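Local coordinates for protein sulfotransferase (Alicyclobacillus acidocaldarius subsp. acidocaldarius, PDB 3RNL) that probably transfers sulfuryl groups to acceptor molecules and binds magnesium ions in the crystal, at residues 284-287 with 288-291; 188-191 with 192-195. All coordinates share one frame; numbering follows the deposited sequence.

Interaction 1: residues 284-287 with 288-291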
loop_
_atom_site.group_PDB
_atom_site.type_symbol
_atom_site.label_atom_id
_atom_site.label_comp_id
_atom_site.label_asym_id
_atom_site.label_seq_id
_atom_site.Cartn_x
_atom_site.Cartn_y
_atom_site.Cartn_z
ATOM N N ALA A 284 -13.515 -13.103 5.145
ATOM C CA ALA A 284 -14.901 -12.671 4.914
ATOM C C ALA A 284 -15.468 -11.695 5.958
ATOM O O ALA A 284 -16.095 -10.694 5.597
ATOM C CB ALA A 284 -15.831 -13.867 4.723
ATOM N N PRO A 285 -15.261 -11.973 7.258
ATOM C CA PRO A 285 -15.826 -11.017 8.223
ATOM C C PRO A 285 -15.167 -9.638 8.107
ATOM O O PRO A 285 -15.847 -8.608 8.239
ATOM C CB PRO A 285 -15.525 -11.661 9.585
ATOM C CG PRO A 285 -15.394 -13.165 9.259
ATOM C CD PRO A 285 -14.706 -13.172 7.914
ATOM N N ASP A 286 -13.864 -9.612 7.852
ATOM C CA ASP A 286 -13.161 -8.337 7.701
ATOM C C ASP A 286 -13.626 -7.614 6.443
ATOM O O ASP A 286 -13.775 -6.388 6.434
ATOM C CB ASP A 286 -11.645 -8.555 7.665
ATOM C CG ASP A 286 -10.874 -7.282 7.950
ATOM O OD1 ASP A 286 -10.794 -6.894 9.141
ATOM O OD2 ASP A 286 -10.362 -6.678 6.989
ATOM N N VAL A 287 -13.854 -8.373 5.373
ATOM C CA VAL A 287 -14.339 -7.783 4.121
ATOM C C VAL A 287 -15.721 -7.146 4.323
ATOM O O VAL A 287 -16.000 -6.049 3.818
ATOM C CB VAL A 287 -14.380 -8.831 2.977
ATOM C CG1 VAL A 287 -15.155 -8.288 1.757
ATOM C CG2 VAL A 287 -12.953 -9.237 2.590
ATOM N N ALA A 288 -16.581 -7.807 5.088
ATOM C CA ALA A 288 -17.910 -7.260 5.344
ATOM C C ALA A 288 -17.826 -5.950 6.122
ATOM O O ALA A 288 -18.593 -4.999 5.860
ATOM C CB ALA A 288 -18.807 -8.278 6.074
ATOM N N ARG A 289 -16.903 -5.892 7.079
ATOM C CA ARG A 289 -16.669 -4.657 7.834
ATOM C C ARG A 289 -16.134 -3.549 6.931
ATOM O O ARG A 289 -16.511 -2.381 7.057
ATOM C CB ARG A 289 -15.684 -4.897 8.984
ATOM C CG ARG A 289 -16.243 -5.776 10.110
ATOM C CD ARG A 289 -15.333 -5.764 11.349
ATOM N NE ARG A 289 -14.041 -6.409 11.118
ATOM C CZ ARG A 289 -13.799 -7.701 11.326
ATOM N NH1 ARG A 289 -14.763 -8.497 11.770
ATOM N NH2 ARG A 289 -12.595 -8.199 11.095
ATOM N N LEU A 290 -15.240 -3.927 6.025
ATOM C CA LEU A 290 -14.645 -2.979 5.096
ATOM C C LEU A 290 -15.703 -2.372 4.167
ATOM O O LEU A 290 -15.659 -1.167 3.892
ATOM C CB LEU A 290 -13.530 -3.670 4.287
ATOM C CG LEU A 290 -12.799 -2.845 3.224
ATOM C CD1 LEU A 290 -12.006 -1.739 3.900
ATOM C CD2 LEU A 290 -11.860 -3.761 2.396
ATOM N N GLU A 291 -16.635 -3.195 3.674
ATOM C CA GLU A 291 -17.700 -2.696 2.792
ATOM C C GLU A 291 -18.428 -1.518 3.429
ATOM O O GLU A 291 -18.670 -0.481 2.793
ATOM C CB GLU A 291 -18.725 -3.799 2.488
ATOM C CG GLU A 291 -18.208 -4.885 1.570
ATOM C CD GLU A 291 -19.262 -5.937 1.255
ATOM O OE1 GLU A 291 -20.120 -6.217 2.124
ATOM O OE2 GLU A 291 -19.230 -6.480 0.131
#
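Asp286 CG stands anti to the backbone N (chi1 -162°), and the Arg289 chain bends at chi3 (-67°), which brings its guanidinium back over the preceding turn to the carboxylate. Arg289 was modelled in two conformers, and in the one described here the side chains cross at about a right angle, with Arg289 NH2 donating to Asp286 OD1 at 3.0 Å, an i to i+3 salt bridge along a helix. OD1 uses its anti lone pair and lies somewhat out of the guanidinium plane. One guanidinium face rests on the backbone: Arg289 CZ is 3.7 Å from Asp286 CA, and Arg289 NH1 the same distance from Pro285 O. That carbonyl oxygen also takes the helical backbone bond, Arg289 N to Pro285 O, 3.1 Å. The other carboxylate oxygen, OD2, accepts from Ala168 N, so the two oxygens have different partners. Replacing Asp286 by alanine would probably leave the Ala168 amide without its acceptor and, in this conformer, the guanidinium without its charge partner. On the inner side of helix 273-294, Leu290 packs on Tyr167 and Val171 of helix 167-178, and Val287 on Leu298 and Trp301 of the following loop.

Interaction 2: residues 188-191 with 192-195; sequences FEEF and ARDP
Phe188 O accepts the backbone N-H of Ala192, Ala192 N to Phe188 O measuring 2.8 Å, and the same helical pattern repeats from Arg193 N to Glu189 O and from Asp194 N to Glu190 O. The series halts at Pro195, whose N has no hydrogen to offer; Pro195 CD sits 3.1 Å from Phe191 O instead. Asp194 has already left helical geometry and is the N-cap of the next helix, its OD1 accepting from Gln197 N. In this alpha-beta-alpha sandwich, of the P-loop NTPase clan, helix 188-193 follows strand 183-187 of the parallel beta sheet, and at Asp194 the chain passes into helix 195-206. Of the charged contacts, Glu190 and Arg193 run side by side and form a long salt bridge, Glu190 OE1 to Arg193 NH1 at 3.5 Å, the oxygen lying in the guanidinium plane; Glu190 has two conformers, which makes this pairing tentative, and its OE2 binds Arg296. The apolar contact is between Phe191 and Pro195, which cross at about a right angle. With CG anti to the backbone N (chi1 178°), the ring brings Phe191 CE1 to 4.0 Å from Pro195 CB, and both side chains touch helix 21-29, Phe191 on Leu24 and Pro195 on Tyr27.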
loop_
_atom_site.group_PDB
_atom_site.type_symbol
_atom_site.label_atom_id
_atom_site.label_comp_id
_atom_site.label_asym_id
_atom_site.label_seq_id
_atom_site.Cartn_x
_atom_site.Cartn_y
_atom_site.Cartn_z
ATOM N N PHE A 188 -8.106 -2.642 -6.922
ATOM C CA PHE A 188 -7.158 -3.113 -7.923
ATOM C C PHE A 188 -7.864 -3.570 -9.202
ATOM O O PHE A 188 -7.405 -3.321 -10.325
ATOM C CB PHE A 188 -6.346 -4.264 -7.328
ATOM C CG PHE A 188 -5.495 -4.976 -8.326
ATOM C CD1 PHE A 188 -4.275 -4.449 -8.711
ATOM C CD2 PHE A 188 -5.922 -6.159 -8.893
ATOM C CE1 PHE A 188 -3.488 -5.104 -9.643
ATOM C CE2 PHE A 188 -5.140 -6.823 -9.824
ATOM C CZ PHE A 188 -3.923 -6.294 -10.198
ATOM N N GLU A 189 -8.991 -4.235 -9.027
ATOM C CA GLU A 189 -9.724 -4.788 -10.156
ATOM C C GLU A 189 -10.242 -3.684 -11.122
ATOM O O GLU A 189 -10.228 -3.849 -12.355
ATOM C CB GLU A 189 -10.829 -5.709 -9.609
ATOM C CG GLU A 189 -10.302 -6.922 -8.743
ATOM C CD GLU A 189 -9.880 -6.616 -7.257
ATOM O OE1 GLU A 189 -10.206 -5.530 -6.694
ATOM O OE2 GLU A 189 -9.221 -7.513 -6.637
ATOM N N GLU A 190 -10.682 -2.562 -10.564
ATOM C CA GLU A 190 -11.090 -1.423 -11.389
ATOM C C GLU A 190 -9.892 -0.789 -12.084
ATOM O O GLU A 190 -9.961 -0.405 -13.253
ATOM C CB GLU A 190 -11.814 -0.375 -10.548
ATOM C CG GLU A 190 -13.314 -0.533 -10.550
ATOM C CD GLU A 190 -13.864 -0.860 -9.186
ATOM O OE1 GLU A 190 -14.534 -1.908 -9.048
ATOM O OE2 GLU A 190 -13.630 -0.063 -8.254
ATOM N N PHE A 191 -8.787 -0.676 -11.354
ATOM C CA PHE A 191 -7.567 -0.114 -11.918
ATOM C C PHE A 191 -7.065 -0.975 -13.074
ATOM O O PHE A 191 -6.583 -0.460 -14.085
ATOM C CB PHE A 191 -6.507 0.027 -10.815
ATOM C CG PHE A 191 -5.174 0.548 -11.294
ATOM C CD1 PHE A 191 -5.046 1.842 -11.769
ATOM C CD2 PHE A 191 -4.040 -0.254 -11.228
ATOM C CE1 PHE A 191 -3.815 2.331 -12.191
ATOM C CE2 PHE A 191 -2.813 0.220 -11.645
ATOM C CZ PHE A 191 -2.696 1.523 -12.127
ATOM N N ALA A 192 -7.191 -2.293 -12.938
ATOM C CA ALA A 192 -6.708 -3.199 -13.976
ATOM C C ALA A 192 -7.565 -3.070 -15.229
ATOM O O ALA A 192 -7.064 -3.117 -16.353
ATOM C CB ALA A 192 -6.709 -4.639 -13.470
ATOM N N ARG A 193 -8.863 -2.899 -15.023
ATOM C CA ARG A 193 -9.809 -2.799 -16.124
ATOM C C ARG A 193 -9.665 -1.488 -16.902
ATOM O O ARG A 193 -9.677 -1.485 -18.132
ATOM C CB ARG A 193 -11.236 -2.965 -15.590
ATOM C CG ARG A 193 -12.330 -2.429 -16.496
ATOM C CD ARG A 193 -13.688 -2.991 -16.094
ATOM N NE ARG A 193 -13.826 -3.114 -14.644
ATOM C CZ ARG A 193 -14.388 -2.195 -13.864
ATOM N NH1 ARG A 193 -14.471 -2.396 -12.553
ATOM N NH2 ARG A 193 -14.870 -1.078 -14.393
ATOM N N ASP A 194 -9.540 -0.373 -16.185
ATOM C CA ASP A 194 -9.494 0.934 -16.831
ATOM C C ASP A 194 -8.518 1.861 -16.117
ATOM O O ASP A 194 -8.946 2.764 -15.402
ATOM C CB ASP A 194 -10.890 1.551 -16.810
ATOM C CG ASP A 194 -11.037 2.707 -17.772
ATOM O OD1 ASP A 194 -10.012 3.308 -18.175
ATOM O OD2 ASP A 194 -12.196 3.016 -18.119
ATOM N N PRO A 195 -7.206 1.628 -16.287
ATOM C CA PRO A 195 -6.226 2.443 -15.559
ATOM C C PRO A 195 -6.318 3.927 -15.894
ATOM O O PRO A 195 -6.076 4.755 -15.015
ATOM C CB PRO A 195 -4.873 1.869 -16.020
ATOM C CG PRO A 195 -5.186 1.046 -17.251
ATOM C CD PRO A 195 -6.566 0.526 -17.028
#

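How the interactions relate
Along the chain interaction 2 comes first, in helix 188-193 and the turn after it, directly behind strand 183-187, an outermost strand of the parallel sheet. Interaction 1 follows much later, in helix 273-294, after residues 218-268, which are not modelled. Their centres are 21 Å apart and their nearest atoms about 9 Å, so they do not touch. Both belong to the same alpha-beta-alpha fold, and residues after helix 273-294 reach both: Trp301 lies by interaction 1 and bonds weakly to Glu189, and Arg296 meets Glu190, though that glutamate has two conformers. The C-terminal segment thus probably helps relate the helix lying against helix 167-178 to the turn against helix 21-29.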